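PDB 4R4X: pngf-ii from Elizabethkingia meningoseptica, which probably acts as a peptide:N-glycosidase that cleaves N-linked glycans from glycoproteins. Local coordinates for residues A[82-90]-A[98-106]; A[297-308]-A[324-335]. All coordinates share one frame; numbering follows the deposited sequence.

Contact 1. Residues A[82-90]-A[98-106]; sequences KQEFKPTSE and NVKKAVTSV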
# COMPACT_ATOMS: atom_id res chain seq x y z
N LYS A 82 33.42 -16.23 6.89
CA LYS A 82 33.55 -14.85 6.43
C LYS A 82 33.78 -13.81 7.52
O LYS A 82 34.15 -12.69 7.21
CB LYS A 82 32.34 -14.44 5.60
CG LYS A 82 32.27 -15.15 4.25
CD LYS A 82 30.95 -14.88 3.55
CE LYS A 82 30.88 -15.63 2.24
NZ LYS A 82 29.52 -15.55 1.66
N GLN A 83 33.54 -14.14 8.78
CA GLN A 83 33.70 -13.14 9.85
C GLN A 83 35.18 -12.85 9.96
O GLN A 83 35.97 -13.78 9.91
CB GLN A 83 33.15 -13.68 11.19
CG GLN A 83 31.66 -13.97 11.10
CD GLN A 83 31.02 -14.37 12.42
OE1 GLN A 83 31.70 -14.55 13.44
NE2 GLN A 83 29.70 -14.48 12.40
N GLU A 84 35.54 -11.58 10.10
CA GLU A 84 36.93 -11.15 10.24
C GLU A 84 37.14 -10.53 11.61
O GLU A 84 36.58 -9.48 11.89
CB GLU A 84 37.25 -10.08 9.21
CG GLU A 84 37.47 -10.59 7.80
CD GLU A 84 38.02 -9.50 6.89
OE1 GLU A 84 37.25 -8.60 6.48
OE2 GLU A 84 39.23 -9.53 6.59
N PHE A 85 37.97 -11.17 12.42
CA PHE A 85 38.31 -10.67 13.76
C PHE A 85 39.79 -10.29 13.89
O PHE A 85 40.66 -10.94 13.31
CB PHE A 85 37.94 -11.72 14.81
CG PHE A 85 36.48 -11.73 15.12
CD1 PHE A 85 35.94 -10.82 16.02
CD2 PHE A 85 35.63 -12.63 14.48
CE1 PHE A 85 34.57 -10.81 16.28
CE2 PHE A 85 34.27 -12.62 14.73
CZ PHE A 85 33.74 -11.71 15.62
N LYS A 86 40.04 -9.21 14.62
CA LYS A 86 41.40 -8.83 15.00
C LYS A 86 41.63 -9.28 16.45
O LYS A 86 40.78 -9.05 17.31
CB LYS A 86 41.59 -7.31 14.92
CG LYS A 86 41.23 -6.64 13.59
CD LYS A 86 42.34 -6.76 12.55
CE LYS A 86 42.20 -8.00 11.67
NZ LYS A 86 40.99 -7.96 10.80
N PRO A 87 42.78 -9.93 16.71
CA PRO A 87 43.08 -10.36 18.08
C PRO A 87 43.48 -9.18 18.96
O PRO A 87 43.91 -8.13 18.46
CB PRO A 87 44.24 -11.37 17.90
CG PRO A 87 44.91 -10.95 16.63
CD PRO A 87 43.86 -10.30 15.76
N THR A 88 43.28 -9.32 20.27
CA THR A 88 43.86 -8.41 21.25
C THR A 88 44.53 -9.25 22.34
O THR A 88 44.36 -10.47 22.41
CB THR A 88 42.82 -7.49 21.94
OG1 THR A 88 42.14 -8.21 22.98
CG2 THR A 88 41.82 -6.93 20.94
N SER A 89 45.27 -8.58 23.20
CA SER A 89 45.90 -9.26 24.32
C SER A 89 45.02 -9.19 25.58
O SER A 89 45.46 -9.60 26.65
CB SER A 89 47.29 -8.65 24.56
OG SER A 89 47.18 -7.28 24.91
N GLU A 90 43.78 -8.71 25.47
CA GLU A 90 42.95 -8.57 26.66
C GLU A 90 42.40 -9.92 27.07
O GLU A 90 41.92 -10.70 26.23
CB GLU A 90 41.84 -7.55 26.45
CG GLU A 90 42.38 -6.13 26.37
CD GLU A 90 41.32 -5.10 26.13
OE1 GLU A 90 40.27 -5.13 26.81
OE2 GLU A 90 41.56 -4.24 25.26
N ASN A 98 37.61 -18.35 31.78
CA ASN A 98 38.64 -17.54 31.13
C ASN A 98 38.18 -17.06 29.76
O ASN A 98 37.68 -17.86 28.98
CB ASN A 98 39.91 -18.36 30.97
CG ASN A 98 40.53 -18.71 32.30
OD1 ASN A 98 40.72 -17.86 33.15
ND2 ASN A 98 40.81 -19.98 32.49
N VAL A 99 38.35 -15.76 29.51
CA VAL A 99 37.92 -15.13 28.26
C VAL A 99 39.06 -14.35 27.61
O VAL A 99 39.96 -13.84 28.30
CB VAL A 99 36.69 -14.20 28.44
CG1 VAL A 99 35.45 -15.03 28.83
CG2 VAL A 99 36.93 -13.12 29.48
N LYS A 100 38.99 -14.28 26.28
CA LYS A 100 39.85 -13.46 25.44
C LYS A 100 38.95 -12.51 24.68
O LYS A 100 37.80 -12.83 24.39
CB LYS A 100 40.61 -14.32 24.43
CG LYS A 100 41.69 -15.19 25.03
CD LYS A 100 42.28 -16.20 24.05
CE LYS A 100 43.00 -15.56 22.87
NZ LYS A 100 44.05 -14.57 23.27
N LYS A 101 39.46 -11.34 24.39
CA LYS A 101 38.74 -10.39 23.60
C LYS A 101 39.28 -10.33 22.20
O LYS A 101 40.50 -10.34 21.99
CB LYS A 101 38.84 -9.01 24.22
CG LYS A 101 37.85 -8.03 23.61
CD LYS A 101 38.08 -6.62 24.13
CE LYS A 101 38.84 -5.76 23.14
NZ LYS A 101 38.89 -4.35 23.58
N ALA A 102 38.36 -10.24 21.24
CA ALA A 102 38.69 -9.97 19.84
C ALA A 102 37.74 -8.90 19.36
O ALA A 102 36.69 -8.66 19.99
CB ALA A 102 38.55 -11.21 19.01
N VAL A 103 38.11 -8.26 18.26
CA VAL A 103 37.35 -7.12 17.74
C VAL A 103 37.02 -7.33 16.28
O VAL A 103 37.85 -7.83 15.51
CB VAL A 103 38.14 -5.80 17.86
CG1 VAL A 103 37.28 -4.62 17.43
CG2 VAL A 103 38.63 -5.59 19.28
N THR A 104 35.79 -6.99 15.91
CA THR A 104 35.37 -6.99 14.51
C THR A 104 34.63 -5.71 14.17
O THR A 104 34.22 -4.95 15.05
CB THR A 104 34.52 -8.21 14.13
OG1 THR A 104 34.39 -8.28 12.70
CG2 THR A 104 33.11 -8.18 14.77
N SER A 105 34.48 -5.51 12.86
CA SER A 105 33.83 -4.33 12.30
C SER A 105 32.78 -4.78 11.28
O SER A 105 33.09 -5.48 10.33
CB SER A 105 34.88 -3.44 11.63
OG SER A 105 34.32 -2.21 11.21
N VAL A 106 31.52 -4.40 11.51
CA VAL A 106 30.43 -4.65 10.58
C VAL A 106 29.69 -3.33 10.33
O VAL A 106 29.20 -2.71 11.26
CB VAL A 106 29.44 -5.70 11.15
CG1 VAL A 106 28.28 -5.95 10.18
CG2 VAL A 106 30.18 -7.00 11.45
O HOH W 1 43.32 -12.08 24.47
O HOH W 2 42.04 -12.18 20.80
O HOH W 3 44.61 -13.20 20.89
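Lys86 and Val103 form the hydrogen-bonded pair of an antiparallel hairpin in the N-terminal domain. Lys86 N reaches Val103 O at 2.7 Å, and Val103 N returns to Lys86 O at 2.9 Å. Pro87 and Ala102 are the adjoining non-hydrogen-bonded pair. Further along, Lys101 N donates to Glu90 O at 3.1 Å.

Two threonines add side-chain hydrogen bonds. Thr104 OG1 donates to Glu84 O at 2.6 Å. Thr88 OG1 lies between its backbone N and carbonyl carbon (chi1 80°). From there Thr88 OG1 donates to Lys101 O at 2.9 Å, from above the carbonyl plane. The same OG1 accepts from Glu90 N, which makes an ST turn. Lys101 O also takes a bond from a water and a weak one from Thr88 N. Other waters link Lys100 NZ to Thr88 O.

Nonpolar contact centres on Phe85. Thr104 CB sits over one face of its ring, 3.8 Å from the centroid, in a CH-pi contact. Ala102 CB approaches the ring obliquely.

One salt bridge spans the strands. The Glu90 and Lys101 side chains run alongside each other in the same direction, and Lys101 NZ meets Glu90 OE2 at 3.2 Å from above the carboxylate plane. Lys101 NZ also bridges to Glu112.

Strand 97-106 lies between strands 86-94 and 109-116, paired with both. Trp114 of strand 109-116 touches Glu90 and Lys101, and loop residue Leu132 touches Phe85.

Contact 2. Residues A[297-308]-A[324-335]; sequences IELMRFFTPFGI and NNTPYRQDITEL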
# COMPACT_ATOMS: atom_id res chain seq x y z
N ILE A 297 -17.42 4.92 -5.83
CA ILE A 297 -16.32 5.56 -5.12
C ILE A 297 -15.02 5.26 -5.84
O ILE A 297 -14.69 4.06 -6.10
CB ILE A 297 -16.27 5.09 -3.67
CG1 ILE A 297 -17.49 5.67 -2.94
CG2 ILE A 297 -14.98 5.47 -2.94
CD1 ILE A 297 -17.62 5.16 -1.54
N GLU A 298 -14.27 6.32 -6.13
CA GLU A 298 -12.90 6.21 -6.66
C GLU A 298 -11.90 5.95 -5.54
O GLU A 298 -11.65 6.84 -4.70
CB GLU A 298 -12.49 7.50 -7.37
CG GLU A 298 -13.40 7.90 -8.47
CD GLU A 298 -13.00 9.19 -9.15
OE1 GLU A 298 -12.72 10.19 -8.45
OE2 GLU A 298 -12.99 9.21 -10.39
N LEU A 299 -11.35 4.75 -5.46
CA LEU A 299 -10.24 4.53 -4.51
C LEU A 299 -9.01 5.35 -4.90
O LEU A 299 -8.36 5.92 -4.04
CB LEU A 299 -9.84 3.06 -4.43
CG LEU A 299 -10.89 2.04 -3.99
CD1 LEU A 299 -10.20 0.69 -3.74
CD2 LEU A 299 -11.61 2.53 -2.72
N MSE A 300 -8.73 5.40 -6.20
CA MSE A 300 -7.50 6.03 -6.74
C MSE A 300 -7.79 6.47 -8.14
O MSE A 300 -8.19 5.66 -8.97
CB MSE A 300 -6.34 5.02 -6.76
CG MSE A 300 -5.06 5.55 -7.44
SE MSE A 300 -3.99 4.11 -8.28
CE MSE A 300 -4.17 2.71 -6.91
N ARG A 301 -7.61 7.76 -8.44
CA ARG A 301 -7.68 8.29 -9.78
C ARG A 301 -6.25 8.43 -10.27
O ARG A 301 -5.39 9.01 -9.57
CB ARG A 301 -8.40 9.65 -9.80
CG ARG A 301 -8.32 10.42 -11.13
CD ARG A 301 -9.59 10.45 -11.95
NE ARG A 301 -10.78 10.86 -11.21
CZ ARG A 301 -11.26 12.10 -11.04
NH1 ARG A 301 -10.66 13.16 -11.56
NH2 ARG A 301 -12.36 12.27 -10.30
N PHE A 302 -5.97 7.85 -11.45
CA PHE A 302 -4.62 7.84 -11.99
C PHE A 302 -4.66 8.06 -13.49
O PHE A 302 -5.71 7.89 -14.14
CB PHE A 302 -3.85 6.54 -11.64
CG PHE A 302 -4.39 5.29 -12.30
CD1 PHE A 302 -5.49 4.61 -11.76
CD2 PHE A 302 -3.80 4.78 -13.46
CE1 PHE A 302 -6.00 3.47 -12.38
CE2 PHE A 302 -4.31 3.64 -14.09
CZ PHE A 302 -5.40 2.98 -13.55
N PHE A 303 -3.52 8.44 -14.05
CA PHE A 303 -3.41 8.61 -15.48
C PHE A 303 -2.26 7.79 -15.98
O PHE A 303 -1.18 7.86 -15.41
CB PHE A 303 -3.28 10.08 -15.80
CG PHE A 303 -4.53 10.84 -15.48
CD1 PHE A 303 -4.78 11.25 -14.18
CD2 PHE A 303 -5.52 10.97 -16.43
CE1 PHE A 303 -5.98 11.85 -13.84
CE2 PHE A 303 -6.72 11.61 -16.11
CZ PHE A 303 -6.96 12.02 -14.80
N THR A 304 -2.48 7.01 -17.03
CA THR A 304 -1.37 6.23 -17.61
C THR A 304 -0.38 7.16 -18.30
O THR A 304 -0.74 8.23 -18.80
CB THR A 304 -1.79 5.13 -18.60
OG1 THR A 304 -2.21 5.71 -19.85
CG2 THR A 304 -2.88 4.25 -18.04
N PRO A 305 0.90 6.76 -18.29
CA PRO A 305 1.83 7.48 -19.10
C PRO A 305 1.62 7.12 -20.57
O PRO A 305 0.75 6.34 -20.88
CB PRO A 305 3.17 7.03 -18.53
CG PRO A 305 2.93 5.62 -18.13
CD PRO A 305 1.52 5.60 -17.63
N PHE A 306 2.37 7.75 -21.46
CA PHE A 306 2.31 7.44 -22.88
C PHE A 306 3.14 6.19 -23.22
O PHE A 306 4.36 6.26 -23.30
CB PHE A 306 2.86 8.59 -23.68
CG PHE A 306 2.01 9.83 -23.70
CD1 PHE A 306 1.07 10.02 -24.72
CD2 PHE A 306 2.21 10.85 -22.80
CE1 PHE A 306 0.34 11.21 -24.80
CE2 PHE A 306 1.47 12.01 -22.85
CZ PHE A 306 0.54 12.19 -23.85
N GLY A 307 2.47 5.06 -23.35
CA GLY A 307 3.02 3.84 -23.97
C GLY A 307 4.14 3.09 -23.28
O GLY A 307 4.99 2.44 -23.94
N ILE A 308 4.14 3.14 -21.96
CA ILE A 308 5.24 2.53 -21.21
C ILE A 308 5.34 1.01 -21.38
O ILE A 308 4.35 0.28 -21.37
CB ILE A 308 5.17 2.88 -19.71
CG1 ILE A 308 6.53 2.62 -19.05
CG2 ILE A 308 4.06 2.08 -19.01
CD1 ILE A 308 6.61 3.16 -17.65
N ASN A 324 10.11 0.57 -17.03
CA ASN A 324 9.40 -0.62 -17.53
C ASN A 324 7.92 -0.68 -17.26
O ASN A 324 7.15 -1.29 -18.04
CB ASN A 324 10.10 -1.88 -16.99
CG ASN A 324 11.50 -2.03 -17.57
OD1 ASN A 324 11.73 -1.70 -18.72
ND2 ASN A 324 12.44 -2.51 -16.78
N ASN A 325 7.50 -0.09 -16.15
CA ASN A 325 6.09 -0.04 -15.79
C ASN A 325 5.85 1.09 -14.77
O ASN A 325 6.81 1.68 -14.27
CB ASN A 325 5.62 -1.40 -15.25
CG ASN A 325 6.39 -1.82 -14.02
OD1 ASN A 325 6.30 -1.19 -12.98
ND2 ASN A 325 7.17 -2.89 -14.13
N THR A 326 4.59 1.38 -14.50
CA THR A 326 4.21 2.48 -13.66
C THR A 326 3.55 1.95 -12.41
O THR A 326 2.59 1.21 -12.52
CB THR A 326 3.17 3.40 -14.29
OG1 THR A 326 3.38 3.48 -15.70
CG2 THR A 326 3.22 4.77 -13.62
N PRO A 327 4.08 2.33 -11.23
CA PRO A 327 3.44 1.99 -9.99
C PRO A 327 2.64 3.17 -9.44
O PRO A 327 3.07 4.32 -9.56
CB PRO A 327 4.61 1.71 -9.08
CG PRO A 327 5.66 2.69 -9.55
CD PRO A 327 5.39 2.95 -11.00
N TYR A 328 1.49 2.84 -8.85
CA TYR A 328 0.63 3.81 -8.19
C TYR A 328 0.17 3.22 -6.86
O TYR A 328 -0.40 2.13 -6.83
CB TYR A 328 -0.61 4.10 -9.02
CG TYR A 328 -0.41 4.44 -10.49
CD1 TYR A 328 -0.29 3.44 -11.44
CD2 TYR A 328 -0.43 5.77 -10.93
CE1 TYR A 328 -0.18 3.74 -12.79
CE2 TYR A 328 -0.30 6.08 -12.28
CZ TYR A 328 -0.18 5.06 -13.20
OH TYR A 328 -0.09 5.33 -14.55
N ARG A 329 0.37 3.95 -5.78
CA ARG A 329 -0.09 3.47 -4.49
C ARG A 329 -0.67 4.63 -3.70
O ARG A 329 -0.01 5.66 -3.50
CB ARG A 329 1.05 2.79 -3.71
CG ARG A 329 0.58 2.03 -2.46
CD ARG A 329 1.74 1.32 -1.75
NE ARG A 329 1.29 0.34 -0.74
CZ ARG A 329 2.06 -0.17 0.22
NH1 ARG A 329 3.33 0.21 0.37
NH2 ARG A 329 1.57 -1.07 1.08
N GLN A 330 -1.90 4.43 -3.23
CA GLN A 330 -2.61 5.44 -2.47
C GLN A 330 -3.08 4.91 -1.09
O GLN A 330 -3.59 3.79 -0.97
CB GLN A 330 -3.84 5.89 -3.24
CG GLN A 330 -4.62 7.00 -2.52
CD GLN A 330 -5.45 7.86 -3.42
OE1 GLN A 330 -6.61 8.22 -3.11
NE2 GLN A 330 -4.90 8.20 -4.52
N ASP A 331 -2.90 5.75 -0.09
CA ASP A 331 -3.43 5.54 1.27
C ASP A 331 -4.93 5.79 1.19
O ASP A 331 -5.36 6.85 0.76
CB ASP A 331 -2.74 6.54 2.17
CG ASP A 331 -3.16 6.44 3.65
OD1 ASP A 331 -4.16 5.76 3.99
OD2 ASP A 331 -2.46 7.10 4.45
N ILE A 332 -5.73 4.80 1.57
CA ILE A 332 -7.18 4.94 1.54
C ILE A 332 -7.81 4.67 2.93
O ILE A 332 -8.96 4.25 3.02
CB ILE A 332 -7.81 4.00 0.49
CG1 ILE A 332 -7.28 2.58 0.61
CG2 ILE A 332 -7.55 4.51 -0.92
CD1 ILE A 332 -8.09 1.60 -0.23
N THR A 333 -7.06 4.97 3.98
CA THR A 333 -7.44 4.67 5.40
C THR A 333 -8.80 5.25 5.76
O THR A 333 -9.60 4.59 6.44
CB THR A 333 -6.32 5.17 6.36
OG1 THR A 333 -5.12 4.43 6.08
CG2 THR A 333 -6.70 5.00 7.83
N GLU A 334 -9.10 6.45 5.26
CA GLU A 334 -10.40 7.08 5.49
C GLU A 334 -11.64 6.35 4.90
O GLU A 334 -12.78 6.66 5.27
CB GLU A 334 -10.37 8.57 5.02
CG GLU A 334 -10.58 8.83 3.53
CD GLU A 334 -9.34 8.65 2.66
OE1 GLU A 334 -8.36 8.00 3.09
OE2 GLU A 334 -9.34 9.16 1.52
N LEU A 335 -11.43 5.41 3.97
CA LEU A 335 -12.56 4.65 3.42
C LEU A 335 -12.82 3.33 4.15
O LEU A 335 -13.67 2.53 3.74
CB LEU A 335 -12.33 4.38 1.92
CG LEU A 335 -12.17 5.64 1.06
CD1 LEU A 335 -11.82 5.30 -0.38
CD2 LEU A 335 -13.45 6.47 1.14
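Tyr328 OH donates a hydrogen bond to the backbone oxygen Phe303 O at 2.9 Å. The hydroxyl stands above the carbonyl plane, 47° out of it. Thr304 CA and Pro305 CD also lie against this hydroxyl.

The Tyr328 ring is held by Phe302 as well. Phe302 CB lies over the Tyr328 face, 4.0 Å from the centroid, in a CH-pi contact. With chi1 at 67°, the Phe302 ring turns to bring CD2 and its edge over the same face. The two rings form an edge-to-face pair. The Phe302 and Tyr328 centroids are 4.8 Å apart and the planes meet at 50°. Met300, a selenomethionine modelled in two conformers, brings SE obliquely toward the tyrosine ring in a Met-aromatic contact; its details are less certain.

Strands 300-303 and 326-331 run nearly antiparallel, but their axes stay 8.3 Å apart. They belong to two sheets packed face to face in a beta sandwich, as in the jelly-roll fold of the PNGase F family. Side chains therefore carry the contact. Leu299 and Met300 both face Val251, forming a classic beta bulge at the corner of the chain.

At and before that corner the contact is aliphatic. Leu299 CD2 packs on Leu335 CD1 at 3.6 Å, and Leu299 CD1 meets Ile332 CD1 at 4.2 Å. Ile297 CG2 touches Leu335 CD1 too.

At the other end Pro305 CG reaches to within 3.3 Å of Thr326 OG1. Thr326 OG1 is hydrogen-bonded to Gln238 of strand 231-240. Ile308 CD1 rests on the backbone of Asn325, 3.6 Å from Asn325 C.

In the fold
From the N terminus, the chain first builds the domain that holds contact 1. Contact 1 closes a beta hairpin whose strand ends and turn are residues 91-97, and its segments are close neighbours in sequence as well as in space. The chain then leaves this domain and enters the PNGase F-like region. Contact 2 closes a loop of residues 309-323, which has no helix or strand. Contact 2 ties the sheet containing 297-303 to the sheet edged by 326-331. The two contacts lie in series, neither enclosing nor crossing the other. The centres of contact 1 and contact 2 are about 52 Å apart. The nearest atoms of contact 1 and contact 2 are about 28 Å apart. Contact 1 joins strands within a sheet, whereas contact 2 joins separate sheets.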